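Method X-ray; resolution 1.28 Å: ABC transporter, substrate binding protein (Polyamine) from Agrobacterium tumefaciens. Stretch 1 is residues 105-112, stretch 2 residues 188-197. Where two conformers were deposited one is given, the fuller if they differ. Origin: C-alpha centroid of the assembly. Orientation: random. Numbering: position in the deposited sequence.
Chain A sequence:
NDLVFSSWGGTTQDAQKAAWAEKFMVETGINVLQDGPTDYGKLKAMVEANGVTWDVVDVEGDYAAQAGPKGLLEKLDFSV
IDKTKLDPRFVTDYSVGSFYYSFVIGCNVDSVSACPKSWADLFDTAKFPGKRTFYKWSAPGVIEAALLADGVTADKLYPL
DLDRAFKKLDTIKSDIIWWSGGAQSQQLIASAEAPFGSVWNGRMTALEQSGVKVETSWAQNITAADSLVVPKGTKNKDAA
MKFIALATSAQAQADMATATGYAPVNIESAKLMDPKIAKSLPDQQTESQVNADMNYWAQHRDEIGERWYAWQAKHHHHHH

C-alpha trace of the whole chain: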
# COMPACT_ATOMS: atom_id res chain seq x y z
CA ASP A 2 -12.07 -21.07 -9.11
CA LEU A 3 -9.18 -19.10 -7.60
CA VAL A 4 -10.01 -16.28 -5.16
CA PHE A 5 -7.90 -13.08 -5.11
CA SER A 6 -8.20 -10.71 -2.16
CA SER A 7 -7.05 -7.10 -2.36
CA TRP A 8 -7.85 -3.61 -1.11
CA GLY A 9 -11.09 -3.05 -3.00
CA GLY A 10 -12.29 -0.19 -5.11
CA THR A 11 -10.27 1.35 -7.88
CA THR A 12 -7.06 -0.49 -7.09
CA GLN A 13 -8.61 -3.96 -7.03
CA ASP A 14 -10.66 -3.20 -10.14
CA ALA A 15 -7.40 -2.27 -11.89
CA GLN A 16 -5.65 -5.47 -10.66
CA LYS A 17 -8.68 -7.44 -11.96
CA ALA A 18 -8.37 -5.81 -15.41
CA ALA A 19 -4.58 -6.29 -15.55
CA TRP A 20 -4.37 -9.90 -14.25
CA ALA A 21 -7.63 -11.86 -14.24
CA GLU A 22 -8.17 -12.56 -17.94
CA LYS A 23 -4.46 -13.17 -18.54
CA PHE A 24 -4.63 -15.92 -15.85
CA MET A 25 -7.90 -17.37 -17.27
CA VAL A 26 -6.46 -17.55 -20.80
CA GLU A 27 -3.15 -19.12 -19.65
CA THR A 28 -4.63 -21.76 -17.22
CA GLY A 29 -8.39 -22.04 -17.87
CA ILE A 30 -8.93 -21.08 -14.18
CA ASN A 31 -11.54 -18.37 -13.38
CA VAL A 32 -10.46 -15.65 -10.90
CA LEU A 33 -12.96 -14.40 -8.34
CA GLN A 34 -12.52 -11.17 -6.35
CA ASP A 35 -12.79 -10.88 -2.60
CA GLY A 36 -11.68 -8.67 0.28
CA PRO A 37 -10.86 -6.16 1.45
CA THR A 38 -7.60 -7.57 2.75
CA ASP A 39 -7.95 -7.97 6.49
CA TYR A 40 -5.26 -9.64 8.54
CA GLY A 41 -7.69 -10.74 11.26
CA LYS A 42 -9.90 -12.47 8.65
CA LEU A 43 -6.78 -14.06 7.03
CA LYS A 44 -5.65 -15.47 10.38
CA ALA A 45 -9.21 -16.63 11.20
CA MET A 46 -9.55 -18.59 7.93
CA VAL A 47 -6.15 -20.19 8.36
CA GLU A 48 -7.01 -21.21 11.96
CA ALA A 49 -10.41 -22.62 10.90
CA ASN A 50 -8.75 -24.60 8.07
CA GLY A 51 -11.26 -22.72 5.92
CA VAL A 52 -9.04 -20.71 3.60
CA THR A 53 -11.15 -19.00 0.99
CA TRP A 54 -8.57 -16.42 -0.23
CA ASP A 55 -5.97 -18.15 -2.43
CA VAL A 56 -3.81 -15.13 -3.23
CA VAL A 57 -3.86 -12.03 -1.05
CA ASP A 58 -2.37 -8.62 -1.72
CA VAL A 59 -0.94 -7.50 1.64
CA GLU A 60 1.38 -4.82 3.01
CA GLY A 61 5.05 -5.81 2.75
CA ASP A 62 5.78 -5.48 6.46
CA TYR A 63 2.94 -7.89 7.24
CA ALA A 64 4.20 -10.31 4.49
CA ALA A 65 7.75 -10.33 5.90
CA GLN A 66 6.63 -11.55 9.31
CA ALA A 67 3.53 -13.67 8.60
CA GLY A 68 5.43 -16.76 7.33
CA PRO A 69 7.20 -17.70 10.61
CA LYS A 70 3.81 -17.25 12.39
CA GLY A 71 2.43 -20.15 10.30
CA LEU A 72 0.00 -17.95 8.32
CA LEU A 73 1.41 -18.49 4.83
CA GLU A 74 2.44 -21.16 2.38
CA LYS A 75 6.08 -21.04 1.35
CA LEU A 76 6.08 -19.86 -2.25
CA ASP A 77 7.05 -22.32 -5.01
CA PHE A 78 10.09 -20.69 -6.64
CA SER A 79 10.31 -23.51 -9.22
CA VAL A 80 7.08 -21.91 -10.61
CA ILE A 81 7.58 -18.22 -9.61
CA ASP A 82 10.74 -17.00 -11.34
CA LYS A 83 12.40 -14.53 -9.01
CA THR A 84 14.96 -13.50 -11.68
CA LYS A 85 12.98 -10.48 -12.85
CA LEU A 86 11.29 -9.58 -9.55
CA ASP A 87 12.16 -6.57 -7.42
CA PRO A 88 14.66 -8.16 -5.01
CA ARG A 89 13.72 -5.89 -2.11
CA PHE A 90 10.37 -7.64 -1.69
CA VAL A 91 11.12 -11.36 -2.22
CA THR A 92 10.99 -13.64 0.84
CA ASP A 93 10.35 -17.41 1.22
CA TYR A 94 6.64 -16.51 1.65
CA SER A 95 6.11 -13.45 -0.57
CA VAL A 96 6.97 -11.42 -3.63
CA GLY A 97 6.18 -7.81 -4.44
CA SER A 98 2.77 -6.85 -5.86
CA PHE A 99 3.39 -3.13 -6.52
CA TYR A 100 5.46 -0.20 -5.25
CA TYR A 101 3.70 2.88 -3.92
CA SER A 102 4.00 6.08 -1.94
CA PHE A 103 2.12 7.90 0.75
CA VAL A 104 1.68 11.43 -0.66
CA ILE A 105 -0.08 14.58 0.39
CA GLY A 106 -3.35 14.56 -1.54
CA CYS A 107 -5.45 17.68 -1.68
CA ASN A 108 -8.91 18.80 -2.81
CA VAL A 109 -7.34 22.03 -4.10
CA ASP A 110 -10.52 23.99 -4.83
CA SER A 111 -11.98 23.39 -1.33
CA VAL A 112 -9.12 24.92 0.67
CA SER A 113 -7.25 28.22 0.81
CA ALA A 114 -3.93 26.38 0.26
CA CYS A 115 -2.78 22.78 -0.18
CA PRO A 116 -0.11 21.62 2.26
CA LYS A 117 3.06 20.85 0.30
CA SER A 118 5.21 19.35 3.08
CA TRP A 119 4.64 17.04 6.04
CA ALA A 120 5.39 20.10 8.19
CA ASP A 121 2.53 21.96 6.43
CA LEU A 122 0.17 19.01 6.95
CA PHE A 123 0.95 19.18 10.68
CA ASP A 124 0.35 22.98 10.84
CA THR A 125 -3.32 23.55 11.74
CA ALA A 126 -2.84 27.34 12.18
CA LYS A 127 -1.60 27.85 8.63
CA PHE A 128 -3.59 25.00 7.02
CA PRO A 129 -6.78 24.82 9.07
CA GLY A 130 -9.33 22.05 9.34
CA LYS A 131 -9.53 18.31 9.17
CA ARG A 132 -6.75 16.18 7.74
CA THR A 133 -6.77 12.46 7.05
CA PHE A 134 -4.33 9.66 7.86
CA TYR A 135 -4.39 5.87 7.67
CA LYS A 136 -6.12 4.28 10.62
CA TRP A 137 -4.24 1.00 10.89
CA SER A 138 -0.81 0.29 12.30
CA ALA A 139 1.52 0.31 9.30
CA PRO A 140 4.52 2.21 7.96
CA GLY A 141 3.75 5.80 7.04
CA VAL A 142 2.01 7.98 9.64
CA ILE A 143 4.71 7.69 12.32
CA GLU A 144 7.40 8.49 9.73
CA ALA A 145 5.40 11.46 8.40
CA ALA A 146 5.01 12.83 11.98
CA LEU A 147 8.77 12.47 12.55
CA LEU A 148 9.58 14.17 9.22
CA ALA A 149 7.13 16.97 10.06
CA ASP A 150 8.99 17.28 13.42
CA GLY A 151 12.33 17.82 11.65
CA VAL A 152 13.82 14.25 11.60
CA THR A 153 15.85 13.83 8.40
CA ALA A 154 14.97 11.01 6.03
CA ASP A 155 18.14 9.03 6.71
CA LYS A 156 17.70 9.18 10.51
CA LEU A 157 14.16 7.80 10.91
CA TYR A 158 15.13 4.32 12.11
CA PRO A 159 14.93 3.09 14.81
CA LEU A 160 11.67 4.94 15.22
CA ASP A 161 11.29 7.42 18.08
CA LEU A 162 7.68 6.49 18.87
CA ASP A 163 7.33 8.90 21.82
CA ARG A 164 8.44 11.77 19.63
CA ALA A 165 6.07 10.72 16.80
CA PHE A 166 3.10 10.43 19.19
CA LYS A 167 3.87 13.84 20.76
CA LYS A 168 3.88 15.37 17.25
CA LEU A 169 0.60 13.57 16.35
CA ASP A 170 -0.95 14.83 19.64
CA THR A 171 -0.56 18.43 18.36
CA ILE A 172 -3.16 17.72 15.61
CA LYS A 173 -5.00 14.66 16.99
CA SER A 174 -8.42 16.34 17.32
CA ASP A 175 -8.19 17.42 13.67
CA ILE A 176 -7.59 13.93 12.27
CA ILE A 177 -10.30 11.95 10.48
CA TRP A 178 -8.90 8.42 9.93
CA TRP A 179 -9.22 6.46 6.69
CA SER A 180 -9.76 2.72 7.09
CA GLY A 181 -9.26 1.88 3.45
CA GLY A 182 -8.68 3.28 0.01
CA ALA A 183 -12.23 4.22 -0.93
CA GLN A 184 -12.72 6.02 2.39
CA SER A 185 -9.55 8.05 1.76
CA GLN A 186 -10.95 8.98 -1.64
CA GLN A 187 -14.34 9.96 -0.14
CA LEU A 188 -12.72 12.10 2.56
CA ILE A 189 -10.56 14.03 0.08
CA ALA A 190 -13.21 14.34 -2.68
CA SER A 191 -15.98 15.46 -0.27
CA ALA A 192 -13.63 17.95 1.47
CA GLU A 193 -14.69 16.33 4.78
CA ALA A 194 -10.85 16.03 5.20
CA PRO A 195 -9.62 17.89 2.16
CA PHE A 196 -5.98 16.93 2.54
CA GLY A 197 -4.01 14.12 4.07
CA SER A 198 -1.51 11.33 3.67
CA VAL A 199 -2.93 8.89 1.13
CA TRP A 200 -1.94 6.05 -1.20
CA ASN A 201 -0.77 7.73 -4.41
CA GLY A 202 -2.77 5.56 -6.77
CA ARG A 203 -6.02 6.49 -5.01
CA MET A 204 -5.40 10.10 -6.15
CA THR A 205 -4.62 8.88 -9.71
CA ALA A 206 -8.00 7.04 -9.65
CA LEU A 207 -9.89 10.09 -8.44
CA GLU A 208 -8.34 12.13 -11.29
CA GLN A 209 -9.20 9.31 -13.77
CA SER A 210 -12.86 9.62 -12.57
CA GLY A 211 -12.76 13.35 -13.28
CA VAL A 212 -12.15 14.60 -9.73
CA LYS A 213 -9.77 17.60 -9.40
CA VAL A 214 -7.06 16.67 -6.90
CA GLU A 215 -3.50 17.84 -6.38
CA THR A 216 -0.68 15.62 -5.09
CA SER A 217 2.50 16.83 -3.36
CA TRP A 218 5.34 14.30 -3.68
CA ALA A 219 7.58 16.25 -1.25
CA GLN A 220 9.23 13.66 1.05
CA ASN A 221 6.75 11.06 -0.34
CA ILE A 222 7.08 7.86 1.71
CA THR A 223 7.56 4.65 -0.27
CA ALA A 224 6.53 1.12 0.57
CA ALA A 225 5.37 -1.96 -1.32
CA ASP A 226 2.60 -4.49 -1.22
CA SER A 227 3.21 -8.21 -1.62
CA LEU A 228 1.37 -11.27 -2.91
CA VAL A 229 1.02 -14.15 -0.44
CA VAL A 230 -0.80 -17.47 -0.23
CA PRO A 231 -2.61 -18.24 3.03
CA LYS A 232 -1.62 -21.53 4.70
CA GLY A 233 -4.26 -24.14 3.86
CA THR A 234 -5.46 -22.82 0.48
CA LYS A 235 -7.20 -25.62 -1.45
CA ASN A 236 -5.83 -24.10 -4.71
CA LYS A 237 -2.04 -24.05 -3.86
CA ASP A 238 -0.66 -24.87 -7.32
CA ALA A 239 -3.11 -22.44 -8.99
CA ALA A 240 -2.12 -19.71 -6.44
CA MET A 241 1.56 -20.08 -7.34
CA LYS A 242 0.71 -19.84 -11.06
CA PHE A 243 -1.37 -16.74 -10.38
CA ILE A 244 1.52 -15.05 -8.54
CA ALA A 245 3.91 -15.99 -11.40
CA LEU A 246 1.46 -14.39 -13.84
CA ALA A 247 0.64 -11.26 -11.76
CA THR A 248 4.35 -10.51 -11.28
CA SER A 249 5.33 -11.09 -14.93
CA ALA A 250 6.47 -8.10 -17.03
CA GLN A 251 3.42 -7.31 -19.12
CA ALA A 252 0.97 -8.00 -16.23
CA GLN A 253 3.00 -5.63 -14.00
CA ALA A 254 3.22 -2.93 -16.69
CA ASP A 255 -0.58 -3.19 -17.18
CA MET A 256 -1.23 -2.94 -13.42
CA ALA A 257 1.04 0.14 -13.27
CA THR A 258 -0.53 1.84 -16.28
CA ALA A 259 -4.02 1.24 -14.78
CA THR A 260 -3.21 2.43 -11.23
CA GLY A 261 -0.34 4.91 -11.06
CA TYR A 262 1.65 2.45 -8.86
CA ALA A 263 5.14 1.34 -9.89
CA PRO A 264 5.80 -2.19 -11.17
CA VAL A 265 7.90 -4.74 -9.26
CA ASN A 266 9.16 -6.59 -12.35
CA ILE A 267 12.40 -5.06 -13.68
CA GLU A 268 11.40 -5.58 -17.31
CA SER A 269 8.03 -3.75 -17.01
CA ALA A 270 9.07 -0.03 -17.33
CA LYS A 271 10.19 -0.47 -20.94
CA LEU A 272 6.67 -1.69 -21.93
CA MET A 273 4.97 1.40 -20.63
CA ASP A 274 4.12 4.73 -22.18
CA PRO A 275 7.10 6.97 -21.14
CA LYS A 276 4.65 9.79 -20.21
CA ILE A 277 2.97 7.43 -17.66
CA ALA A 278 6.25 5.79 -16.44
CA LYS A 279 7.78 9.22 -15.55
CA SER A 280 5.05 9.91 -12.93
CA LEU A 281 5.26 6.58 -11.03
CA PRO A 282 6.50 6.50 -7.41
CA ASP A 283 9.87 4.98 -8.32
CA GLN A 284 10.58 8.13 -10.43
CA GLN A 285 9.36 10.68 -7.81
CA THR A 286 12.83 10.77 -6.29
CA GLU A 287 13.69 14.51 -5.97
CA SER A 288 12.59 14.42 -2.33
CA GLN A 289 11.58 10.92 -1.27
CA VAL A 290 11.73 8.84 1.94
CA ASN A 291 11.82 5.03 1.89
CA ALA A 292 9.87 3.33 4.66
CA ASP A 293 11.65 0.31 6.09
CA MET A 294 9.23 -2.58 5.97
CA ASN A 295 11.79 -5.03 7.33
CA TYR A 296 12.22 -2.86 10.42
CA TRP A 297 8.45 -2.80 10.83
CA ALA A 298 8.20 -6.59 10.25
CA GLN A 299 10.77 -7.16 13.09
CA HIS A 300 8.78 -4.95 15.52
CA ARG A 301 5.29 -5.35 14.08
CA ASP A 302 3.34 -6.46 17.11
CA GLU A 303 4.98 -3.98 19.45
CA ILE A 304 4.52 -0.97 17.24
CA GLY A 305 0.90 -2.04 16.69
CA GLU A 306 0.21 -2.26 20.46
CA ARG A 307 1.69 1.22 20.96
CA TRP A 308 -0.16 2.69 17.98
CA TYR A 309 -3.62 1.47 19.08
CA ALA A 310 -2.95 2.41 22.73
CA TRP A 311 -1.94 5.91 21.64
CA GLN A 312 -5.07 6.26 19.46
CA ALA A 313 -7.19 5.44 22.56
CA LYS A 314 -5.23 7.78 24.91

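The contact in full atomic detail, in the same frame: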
# COMPACT_ATOMS: atom_id res chain seq x y z
N ILE A 105 0.86 13.64 -0.19
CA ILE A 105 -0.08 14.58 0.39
C ILE A 105 -1.10 14.93 -0.67
O ILE A 105 -0.81 15.74 -1.58
CB ILE A 105 0.63 15.81 0.97
CG1 ILE A 105 1.69 15.37 2.01
CG2 ILE A 105 -0.41 16.74 1.62
CD1 ILE A 105 2.58 16.53 2.53
N GLY A 106 -2.26 14.29 -0.60
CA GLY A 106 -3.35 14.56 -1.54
C GLY A 106 -4.16 15.74 -1.06
O GLY A 106 -4.26 15.99 0.15
N CYS A 107 -4.75 16.48 -2.04
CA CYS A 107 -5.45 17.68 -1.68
C CYS A 107 -6.60 17.99 -2.62
O CYS A 107 -6.41 18.04 -3.83
CB CYS A 107 -4.46 18.84 -1.61
SG CYS A 107 -5.21 20.42 -1.15
N ASN A 108 -7.75 18.31 -2.04
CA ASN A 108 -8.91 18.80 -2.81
C ASN A 108 -8.66 20.33 -2.91
O ASN A 108 -9.07 21.14 -2.06
CB ASN A 108 -10.18 18.49 -2.03
CG ASN A 108 -11.45 18.97 -2.69
OD1 ASN A 108 -11.44 19.95 -3.44
ND2 ASN A 108 -12.55 18.29 -2.43
N VAL A 109 -7.88 20.68 -3.93
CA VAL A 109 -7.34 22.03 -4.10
C VAL A 109 -8.37 23.17 -4.07
O VAL A 109 -8.17 24.19 -3.41
CB VAL A 109 -6.38 22.09 -5.32
CG1 VAL A 109 -7.07 21.70 -6.64
CG2 VAL A 109 -5.70 23.45 -5.42
N ASP A 110 -9.51 22.95 -4.73
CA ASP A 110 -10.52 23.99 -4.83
C ASP A 110 -11.36 24.18 -3.59
O ASP A 110 -12.13 25.14 -3.54
CB ASP A 110 -11.39 23.77 -6.09
CG ASP A 110 -10.66 23.96 -7.41
OD1 ASP A 110 -9.56 24.60 -7.40
OD2 ASP A 110 -11.16 23.48 -8.43
N SER A 111 -11.21 23.31 -2.57
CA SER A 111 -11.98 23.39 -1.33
C SER A 111 -11.23 24.05 -0.18
O SER A 111 -11.79 24.22 0.91
CB SER A 111 -12.43 22.00 -0.91
OG SER A 111 -11.30 21.23 -0.53
N VAL A 112 -9.93 24.35 -0.39
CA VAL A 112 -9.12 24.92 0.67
C VAL A 112 -8.42 26.19 0.19
O VAL A 112 -8.19 26.35 -1.01
CB VAL A 112 -8.08 23.89 1.22
CG1 VAL A 112 -8.78 22.73 1.92
CG2 VAL A 112 -7.14 23.39 0.13
N LEU A 188 -13.09 11.00 1.69
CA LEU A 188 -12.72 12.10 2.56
C LEU A 188 -12.11 13.26 1.80
O LEU A 188 -12.49 14.42 2.05
CB LEU A 188 -11.80 11.61 3.67
CG LEU A 188 -12.49 10.75 4.72
CD1 LEU A 188 -11.47 10.09 5.63
CD2 LEU A 188 -13.51 11.56 5.54
N ILE A 189 -11.18 12.98 0.87
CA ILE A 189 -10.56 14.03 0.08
C ILE A 189 -11.61 14.65 -0.86
O ILE A 189 -11.78 15.88 -0.86
CB ILE A 189 -9.35 13.47 -0.74
CG1 ILE A 189 -8.22 12.89 0.17
CG2 ILE A 189 -8.84 14.54 -1.72
CD1 ILE A 189 -7.50 13.95 1.02
N ALA A 190 -12.29 13.82 -1.67
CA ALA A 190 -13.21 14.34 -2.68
C ALA A 190 -14.37 15.15 -2.09
O ALA A 190 -14.78 16.14 -2.71
CB ALA A 190 -13.73 13.21 -3.57
N SER A 191 -14.84 14.78 -0.92
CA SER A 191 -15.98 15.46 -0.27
C SER A 191 -15.54 16.72 0.47
O SER A 191 -16.40 17.47 0.95
CB SER A 191 -16.61 14.53 0.76
OG SER A 191 -15.75 14.31 1.86
N ALA A 192 -14.22 16.89 0.66
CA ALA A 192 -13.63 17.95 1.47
C ALA A 192 -14.02 17.79 2.94
O ALA A 192 -13.81 18.70 3.73
CB ALA A 192 -13.98 19.33 0.95
N GLU A 193 -14.48 16.58 3.35
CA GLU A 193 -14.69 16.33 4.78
C GLU A 193 -13.30 16.39 5.46
O GLU A 193 -13.18 16.84 6.58
CB GLU A 193 -15.36 14.96 4.97
CG GLU A 193 -15.80 14.62 6.37
CD GLU A 193 -16.56 13.31 6.43
OE1 GLU A 193 -17.08 12.86 5.37
OE2 GLU A 193 -16.59 12.70 7.51
N ALA A 194 -12.26 15.87 4.79
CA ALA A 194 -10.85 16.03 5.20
C ALA A 194 -10.14 16.28 3.91
O ALA A 194 -9.77 15.36 3.19
CB ALA A 194 -10.33 14.80 5.90
N PRO A 195 -10.05 17.56 3.52
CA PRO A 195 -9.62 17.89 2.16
C PRO A 195 -8.16 17.66 1.81
O PRO A 195 -7.77 17.79 0.66
CB PRO A 195 -10.01 19.36 2.01
CG PRO A 195 -9.90 19.89 3.40
CD PRO A 195 -10.46 18.77 4.26
N PHE A 196 -7.36 17.29 2.80
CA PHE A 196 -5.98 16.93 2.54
C PHE A 196 -5.54 15.90 3.55
O PHE A 196 -6.14 15.75 4.61
CB PHE A 196 -5.03 18.15 2.45
CG PHE A 196 -5.26 19.23 3.48
CD1 PHE A 196 -5.01 19.00 4.83
CD2 PHE A 196 -5.74 20.48 3.11
CE1 PHE A 196 -5.24 20.00 5.79
CE2 PHE A 196 -5.94 21.49 4.07
CZ PHE A 196 -5.68 21.24 5.40
N GLY A 197 -4.52 15.15 3.19
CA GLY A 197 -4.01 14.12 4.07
C GLY A 197 -2.97 13.28 3.39
O GLY A 197 -2.62 13.52 2.23

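The contact is a short antiparallel strand pairing that one asparagine links to a helix carbonyl. Gly-106 and Gly-197 form the hydrogen-bonded pair, Gly-106 N giving to Gly-197 O at 3.0 Å and Gly-197 N to Gly-106 O at 3.2 Å. Next along, Cys-107 and Phe-196 make the non-hydrogen-bonded pair, their CA atoms 4.3 Å apart. CA-H...O contacts fill in between the conventional bonds: Phe-196 CA lies 3.1 Å from Gly-106 O, and Cys-107 CA 3.3 Å from Pro-195 O.

Asn-108, which has the most surface covered, works through both backbone and side chain. Asn-108 N reaches Pro-195 O at 2.7 Å, nearly straight, and so carries the ladder one bond past the last bridge. Its CA-to-CB bond points toward the other stretch and, with chi1 t (178°), Asn-108 ND2 donates to Ile-189 O at 3.0 Å. That carbonyl also accepts from Ala-192 N within its own stretch, so the amide shares an acceptor at the turn where Ala-192 takes positive phi. Asn-108 O is used as well, receiving Ser-111 N and Ser-111 OG, the latter at 2.7 Å; this ties the asparagine to the 3-10 turn that follows.

Phe-196 and Pro-195 supply the apolar half. The Phe-196 side chain shares a sheet face with Cys-107, Cys-107 CB to Phe-196 CB at 4.2 Å, and Cys-107 SG sits at the ring edge, near its plane. Val-112, coming after the 3-10 turn, brings Val-112 CG1 to 3.4 Å from Pro-195 CG and 3.8 Å from Phe-196 CE2, so one methyl touches both rings. On the face that the glycines leave bare, Ile-189 CD1 comes within 3.9 Å of Gly-106 O. The rule to read here is economical: backbone pairs set the register, one side-chain amide just past the strand ties it to Ile-189 of the helix, and a valine methyl packs against both the proline and the phenylalanine.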